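Local coordinates for Spermidine/putrescine ABC transporter, periplasmic binding protein (Treponema pallidum, PDB 2V84) that binds polyamines such as spermidine and putrescine as a periplasmic lipoprotein and is thought to serve as the receptor of an ABC transporter, at residues 243-248 / 310-315; 287-290 / 295-298. All coordinates share one frame; numbering follows the deposited sequence.

Contact 1: residues 243-248 / 310-315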
ATOM      1  N   ILE A 243      -4.772  19.683   8.544  1.00 29.41           N
ATOM      2  CA  ILE A 243      -5.089  18.293   8.228  1.00 28.24           C
ATOM      3  C   ILE A 243      -4.702  17.399   9.393  1.00 28.11           C
ATOM      4  O   ILE A 243      -3.589  17.464   9.894  1.00 27.91           O
ATOM      5  CB  ILE A 243      -4.354  17.767   6.955  1.00 27.89           C
ATOM      6  CG1 ILE A 243      -4.559  18.697   5.761  1.00 28.40           C
ATOM      7  CG2 ILE A 243      -4.838  16.333   6.586  1.00 27.44           C
ATOM      8  CD1 ILE A 243      -3.641  18.402   4.592  1.00 28.84           C
ATOM      9  N   ASP A 244      -5.622  16.528   9.799  1.00 27.49           N
ATOM     10  CA  ASP A 244      -5.274  15.463  10.710  1.00 26.59           C
ATOM     11  C   ASP A 244      -5.426  14.203   9.912  1.00 26.33           C
ATOM     12  O   ASP A 244      -6.549  13.843   9.543  1.00 25.44           O
ATOM     13  CB  ASP A 244      -6.237  15.444  11.899  1.00 26.34           C
ATOM     14  CG  ASP A 244      -5.853  14.443  12.966  1.00 26.63           C
ATOM     15  OD1 ASP A 244      -4.838  13.718  12.836  1.00 27.86           O
ATOM     16  OD2 ASP A 244      -6.605  14.363  13.965  1.00 29.04           O
ATOM     17  N   PHE A 245      -4.295  13.576   9.608  1.00 26.28           N
ATOM     18  CA  PHE A 245      -4.271  12.275   8.994  1.00 25.94           C
ATOM     19  C   PHE A 245      -3.948  11.311  10.108  1.00 26.89           C
ATOM     20  O   PHE A 245      -3.010  11.558  10.876  1.00 27.84           O
ATOM     21  CB  PHE A 245      -3.196  12.171   7.890  1.00 25.85           C
ATOM     22  CG  PHE A 245      -3.070  10.800   7.343  1.00 26.04           C
ATOM     23  CD1 PHE A 245      -3.886  10.377   6.298  1.00 23.44           C
ATOM     24  CD2 PHE A 245      -2.209   9.884   7.938  1.00 25.26           C
ATOM     25  CE1 PHE A 245      -3.829   9.071   5.872  1.00 24.50           C
ATOM     26  CE2 PHE A 245      -2.132   8.595   7.489  1.00 24.61           C
ATOM     27  CZ  PHE A 245      -2.950   8.180   6.460  1.00 26.10           C
ATOM     28  N   PHE A 246      -4.710  10.225  10.195  1.00 26.19           N
ATOM     29  CA  PHE A 246      -4.460   9.169  11.177  1.00 27.02           C
ATOM     30  C   PHE A 246      -4.851   7.821  10.620  1.00 28.08           C
ATOM     31  O   PHE A 246      -5.759   7.711   9.804  1.00 28.66           O
ATOM     32  CB  PHE A 246      -5.248   9.411  12.484  1.00 26.07           C
ATOM     33  CG  PHE A 246      -6.703   9.703  12.268  1.00 25.39           C
ATOM     34  CD1 PHE A 246      -7.135  11.004  12.024  1.00 24.95           C
ATOM     35  CD2 PHE A 246      -7.648   8.694  12.343  1.00 22.20           C
ATOM     36  CE1 PHE A 246      -8.488  11.286  11.808  1.00 25.80           C
ATOM     37  CE2 PHE A 246      -8.989   8.958  12.133  1.00 23.46           C
ATOM     38  CZ  PHE A 246      -9.416  10.266  11.861  1.00 25.49           C
ATOM     39  N   ILE A 247      -4.162   6.789  11.081  1.00 29.93           N
ATOM     40  CA  ILE A 247      -4.599   5.419  10.870  1.00 30.74           C
ATOM     41  C   ILE A 247      -5.256   5.051  12.200  1.00 31.21           C
ATOM     42  O   ILE A 247      -4.601   5.144  13.234  1.00 31.69           O
ATOM     43  CB  ILE A 247      -3.390   4.495  10.580  1.00 31.20           C
ATOM     44  CG1 ILE A 247      -2.636   4.976   9.335  1.00 32.18           C
ATOM     45  CG2 ILE A 247      -3.832   3.015  10.491  1.00 31.20           C
ATOM     46  CD1 ILE A 247      -1.117   4.775   9.384  1.00 34.72           C
ATOM     47  N   PRO A 248      -6.558   4.668  12.194  1.00 31.24           N
ATOM     48  CA  PRO A 248      -7.252   4.371  13.435  1.00 31.15           C
ATOM     49  C   PRO A 248      -6.506   3.334  14.290  1.00 32.07           C
ATOM     50  O   PRO A 248      -6.107   2.284  13.775  1.00 32.34           O
ATOM     51  CB  PRO A 248      -8.599   3.831  12.948  1.00 30.61           C
ATOM     52  CG  PRO A 248      -8.810   4.583  11.659  1.00 30.41           C
ATOM     53  CD  PRO A 248      -7.457   4.573  11.026  1.00 30.40           C
ATOM     54  N   PRO A 310       8.181  12.195   8.768  1.00 34.73           N
ATOM     55  CA  PRO A 310       7.113  11.360   8.213  1.00 34.55           C
ATOM     56  C   PRO A 310       5.696  11.838   8.569  1.00 34.35           C
ATOM     57  O   PRO A 310       5.486  12.432   9.625  1.00 34.19           O
ATOM     58  CB  PRO A 310       7.380   9.976   8.831  1.00 34.42           C
ATOM     59  CG  PRO A 310       8.774  10.021   9.339  1.00 34.72           C
ATOM     60  CD  PRO A 310       9.019  11.446   9.722  1.00 34.69           C
ATOM     61  N   TYR A 311       4.740  11.549   7.680  1.00 34.37           N
ATOM     62  CA  TYR A 311       3.331  11.909   7.867  1.00 33.91           C
ATOM     63  C   TYR A 311       2.639  11.024   8.884  1.00 33.72           C
ATOM     64  O   TYR A 311       1.616  11.390   9.437  1.00 33.35           O
ATOM     65  CB  TYR A 311       2.571  11.872   6.541  1.00 34.02           C
ATOM     66  CG  TYR A 311       2.998  12.969   5.596  1.00 34.52           C
ATOM     67  CD1 TYR A 311       3.179  14.261   6.058  1.00 33.37           C
ATOM     68  CD2 TYR A 311       3.230  12.715   4.241  1.00 35.04           C
ATOM     69  CE1 TYR A 311       3.573  15.281   5.216  1.00 35.60           C
ATOM     70  CE2 TYR A 311       3.637  13.744   3.378  1.00 34.89           C
ATOM     71  CZ  TYR A 311       3.795  15.018   3.882  1.00 35.10           C
ATOM     72  OH  TYR A 311       4.174  16.059   3.070  1.00 36.65           O
ATOM     73  N   TYR A 312       3.194   9.844   9.102  1.00 34.35           N
ATOM     74  CA  TYR A 312       2.803   8.986  10.209  1.00 34.12           C
ATOM     75  C   TYR A 312       4.063   8.264  10.696  1.00 34.67           C
ATOM     76  O   TYR A 312       5.068   8.230   9.971  1.00 34.41           O
ATOM     77  CB  TYR A 312       1.699   8.021   9.789  1.00 34.10           C
ATOM     78  CG  TYR A 312       1.953   7.215   8.529  1.00 33.65           C
ATOM     79  CD1 TYR A 312       2.558   5.960   8.593  1.00 34.52           C
ATOM     80  CD2 TYR A 312       1.548   7.684   7.279  1.00 35.02           C
ATOM     81  CE1 TYR A 312       2.782   5.202   7.423  1.00 35.21           C
ATOM     82  CE2 TYR A 312       1.751   6.915   6.099  1.00 36.28           C
ATOM     83  CZ  TYR A 312       2.373   5.685   6.186  1.00 33.94           C
ATOM     84  OH  TYR A 312       2.577   4.898   5.051  1.00 32.06           O
ATOM     85  N   SER A 313       4.043   7.749  11.927  1.00 35.36           N
ATOM     86  CA  SER A 313       5.214   7.038  12.454  1.00 35.91           C
ATOM     87  C   SER A 313       5.083   5.554  12.186  1.00 36.36           C
ATOM     88  O   SER A 313       4.008   5.087  11.823  1.00 36.38           O
ATOM     89  CB  SER A 313       5.457   7.316  13.947  1.00 36.08           C
ATOM     90  OG  SER A 313       4.655   6.489  14.759  1.00 38.82           O
ATOM     91  N   GLU A 314       6.187   4.822  12.345  1.00 36.21           N
ATOM     92  CA  GLU A 314       6.211   3.382  12.103  1.00 37.21           C
ATOM     93  C   GLU A 314       5.445   2.664  13.201  1.00 37.23           C
ATOM     94  O   GLU A 314       4.977   1.543  13.013  1.00 36.94           O
ATOM     95  CB  GLU A 314       7.659   2.848  12.002  1.00 37.55           C
ATOM     96  CG  GLU A 314       8.505   3.071  13.246  1.00 41.22           C
ATOM     97  CD  GLU A 314       9.492   1.939  13.518  1.00 47.14           C
ATOM     98  OE1 GLU A 314       9.478   0.918  12.786  1.00 47.85           O
ATOM     99  OE2 GLU A 314      10.282   2.072  14.484  1.00 49.50           O
ATOM    100  N   HIS A 315       5.333   3.324  14.354  1.00 37.05           N
ATOM    101  CA  HIS A 315       4.615   2.779  15.489  1.00 37.85           C
ATOM    102  C   HIS A 315       3.103   2.771  15.245  1.00 37.62           C
ATOM    103  O   HIS A 315       2.372   2.059  15.928  1.00 37.67           O
ATOM    104  CB  HIS A 315       4.947   3.565  16.757  1.00 38.17           C
ATOM    105  CG  HIS A 315       6.414   3.641  17.048  1.00 40.98           C
ATOM    106  ND1 HIS A 315       7.145   2.554  17.483  1.00 43.64           N
ATOM    107  CD2 HIS A 315       7.293   4.669  16.951  1.00 42.66           C
ATOM    108  CE1 HIS A 315       8.406   2.911  17.648  1.00 44.01           C
ATOM    109  NE2 HIS A 315       8.521   4.190  17.340  1.00 44.60           N
TER
HETATM  110  O   HOH W   1      -0.462  10.538  11.142  1.00 33.94           O
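The ring of Tyr312 meets Ile247 over one face and Phe245 at a slant. On the face sits the methyl CD1 of Ile247, displaced toward the rim, with Ile247 CD1 3.9 Å from Tyr312 CD1. This methyl stands 4.2 Å from the centroid of the Tyr312 ring and 22° off its normal, a CH-pi contact. The ring of Phe245 comes in obliquely, its CE2 atom 3.8 Å from Tyr312 CD2. Phe245 CG is anti to the backbone N (chi1 174°), which carries the ring from the strand toward the loop 310-315; Ala228 and Phe232 of helix 228-234 also touch it. No direct hydrogen bond joins the two segments. Instead a water donates to both backbones, 2.8 Å from Phe245 O and 2.8 Å from Tyr311 O; it thus links two carbonyl oxygens that, both being acceptors, could not bond to each other. At its far end the phenol of Tyr312 is hydrogen-bonded through OH to Tyr128 OH on strand 125-137. The contact packs strand 243-246, part of a mixed sheet, against a loop in a type 2 periplasmic binding protein; Ile247 is about 8 Å, side chain to side chain, from Glu168, a predicted spermidine-binding residue.

Contact 2: residues 287-290 / 295-298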
ATOM      1  N   GLU A 287      16.014   8.411   0.664  1.00 32.77           N
ATOM      2  CA  GLU A 287      15.524   9.279  -0.416  1.00 33.01           C
ATOM      3  C   GLU A 287      14.158   8.831  -0.946  1.00 32.74           C
ATOM      4  O   GLU A 287      13.310   9.667  -1.297  1.00 32.35           O
ATOM      5  CB  GLU A 287      16.560   9.397  -1.551  1.00 32.84           C
ATOM      6  CG  GLU A 287      16.058  10.118  -2.812  1.00 32.87           C
ATOM      7  CD  GLU A 287      17.106  10.192  -3.908  1.00 33.39           C
ATOM      8  OE1 GLU A 287      18.297  10.266  -3.576  1.00 32.33           O
ATOM      9  OE2 GLU A 287      16.748  10.183  -5.105  1.00 35.27           O
ATOM     10  N   PHE A 288      13.943   7.514  -0.990  1.00 32.84           N
ATOM     11  CA  PHE A 288      12.644   6.946  -1.330  1.00 32.19           C
ATOM     12  C   PHE A 288      11.579   7.371  -0.315  1.00 32.85           C
ATOM     13  O   PHE A 288      10.510   7.857  -0.698  1.00 33.48           O
ATOM     14  CB  PHE A 288      12.724   5.416  -1.419  1.00 32.08           C
ATOM     15  CG  PHE A 288      11.377   4.728  -1.326  1.00 30.95           C
ATOM     16  CD1 PHE A 288      10.403   4.910  -2.311  1.00 29.59           C
ATOM     17  CD2 PHE A 288      11.084   3.901  -0.248  1.00 31.90           C
ATOM     18  CE1 PHE A 288       9.172   4.295  -2.219  1.00 28.33           C
ATOM     19  CE2 PHE A 288       9.839   3.273  -0.150  1.00 29.45           C
ATOM     20  CZ  PHE A 288       8.885   3.473  -1.137  1.00 29.20           C
ATOM     21  N   LEU A 289      11.867   7.197   0.973  1.00 32.50           N
ATOM     22  CA  LEU A 289      10.894   7.512   2.016  1.00 33.14           C
ATOM     23  C   LEU A 289      10.542   8.987   2.044  1.00 33.71           C
ATOM     24  O   LEU A 289       9.373   9.354   2.186  1.00 34.20           O
ATOM     25  CB  LEU A 289      11.413   7.073   3.381  1.00 33.06           C
ATOM     26  CG  LEU A 289      11.693   5.582   3.535  1.00 31.97           C
ATOM     27  CD1 LEU A 289      12.456   5.352   4.834  1.00 32.01           C
ATOM     28  CD2 LEU A 289      10.417   4.718   3.474  1.00 31.51           C
ATOM     29  N   ASP A 290      11.565   9.820   1.877  1.00 34.18           N
ATOM     30  CA  ASP A 290      11.426  11.279   1.934  1.00 34.71           C
ATOM     31  C   ASP A 290      10.598  11.814   0.777  1.00 35.32           C
ATOM     32  O   ASP A 290      10.008  12.897   0.880  1.00 35.41           O
ATOM     33  CB  ASP A 290      12.798  11.928   1.859  1.00 34.81           C
ATOM     34  CG  ASP A 290      13.558  11.873   3.162  1.00 35.27           C
ATOM     35  OD1 ASP A 290      13.015  11.442   4.195  1.00 35.58           O
ATOM     36  OD2 ASP A 290      14.731  12.284   3.148  1.00 35.89           O
ATOM     37  N   PRO A 295       7.600   6.914   6.969  1.00 33.20           N
ATOM     38  CA  PRO A 295       8.536   6.545   8.029  1.00 33.04           C
ATOM     39  C   PRO A 295       9.302   5.304   7.615  1.00 32.37           C
ATOM     40  O   PRO A 295       8.890   4.604   6.695  1.00 32.23           O
ATOM     41  CB  PRO A 295       7.612   6.218   9.198  1.00 32.83           C
ATOM     42  CG  PRO A 295       6.393   5.632   8.520  1.00 33.56           C
ATOM     43  CD  PRO A 295       6.231   6.418   7.250  1.00 33.30           C
ATOM     44  N   SER A 296      10.415   5.032   8.282  1.00 32.01           N
ATOM     45  CA  SER A 296      11.206   3.874   7.931  1.00 32.13           C
ATOM     46  C   SER A 296      10.633   2.629   8.605  1.00 31.77           C
ATOM     47  O   SER A 296      11.185   2.122   9.574  1.00 33.16           O
ATOM     48  CB  SER A 296      12.687   4.086   8.300  1.00 31.67           C
ATOM     49  OG  SER A 296      13.521   3.109   7.688  1.00 32.47           O
ATOM     50  N   THR A 297       9.523   2.136   8.074  1.00 31.63           N
ATOM     51  CA  THR A 297       8.857   0.942   8.614  1.00 30.75           C
ATOM     52  C   THR A 297       9.636  -0.362   8.453  1.00 30.87           C
ATOM     53  O   THR A 297       9.508  -1.251   9.286  1.00 29.41           O
ATOM     54  CB  THR A 297       7.457   0.769   8.006  1.00 31.49           C
ATOM     55  OG1 THR A 297       7.553   0.858   6.581  1.00 30.08           O
ATOM     56  CG2 THR A 297       6.544   1.868   8.503  1.00 31.57           C
ATOM     57  N   ILE A 298      10.452  -0.484   7.394  1.00 29.80           N
ATOM     58  CA  ILE A 298      11.107  -1.774   7.117  1.00 28.77           C
ATOM     59  C   ILE A 298      12.621  -1.773   7.270  1.00 29.16           C
ATOM     60  O   ILE A 298      13.244  -2.836   7.290  1.00 28.85           O
ATOM     61  CB  ILE A 298      10.783  -2.349   5.681  1.00 28.61           C
ATOM     62  CG1 ILE A 298      11.523  -1.579   4.576  1.00 28.97           C
ATOM     63  CG2 ILE A 298       9.281  -2.405   5.430  1.00 26.19           C
ATOM     64  CD1 ILE A 298      11.484  -2.260   3.227  1.00 27.99           C
TER
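Leu289 supplies most of the buried surface, reaching from the helix to the carbonyl of Pro295 and to CA and CB of Ser296. Leu289 CD1 lies 3.7 Å from both Ser296 CA and Ser296 CB. Leu289 CD2 comes 3.6 Å from Pro295 O. The fork at CG parts the methyls, and chi2 (169°, CD1 anti to CA) sets one against Ser296 and the other against the Pro295 carbonyl. Pro295 takes part through its carbonyl rather than its ring, since its CB points away from the helix. The same oxygen, Pro295 O, accepts a weak hydrogen bond of 2.9 Å from Thr297 N, closing an inverse gamma turn centred on Ser296. The hydroxyl of Ser296 is turned anti to its own nitrogen (chi1 -166°) and is bonded to His299 O, so its polar end is satisfied within the loop even as its CB packs on a methyl. No hydrogen bond crosses between the segments; the contact is one of van der Waals fit, and all three residues are buried. Here helix 282-292 is folded against the loop that follows it, and Tyr128 of strand 125-137 touches both Leu289 and Pro295, while the preceding residue, Phe288, packs on Leu40 of helix 38-48.

In the fold
Contact 2 is nested along the chain inside the stretch that contact 1 closes, which includes helices 269-279 and 282-292, and the centres of the two contacts are about 14 Å apart. The two meet directly: Tyr312 O lies 3.3 Å from Pro295 CG, Pro310 CB is 3.6 Å from Pro295 N, and Glu314 CB is 3.8 Å from Thr297 CG2. Pro295 thus faces the 310-315 loop with its ring. Strand 125-137 is common ground, for its residue Tyr128 is a neighbour of both contacts. Only contact 1 approaches the predicted spermidine site; contact 2 lies away from it.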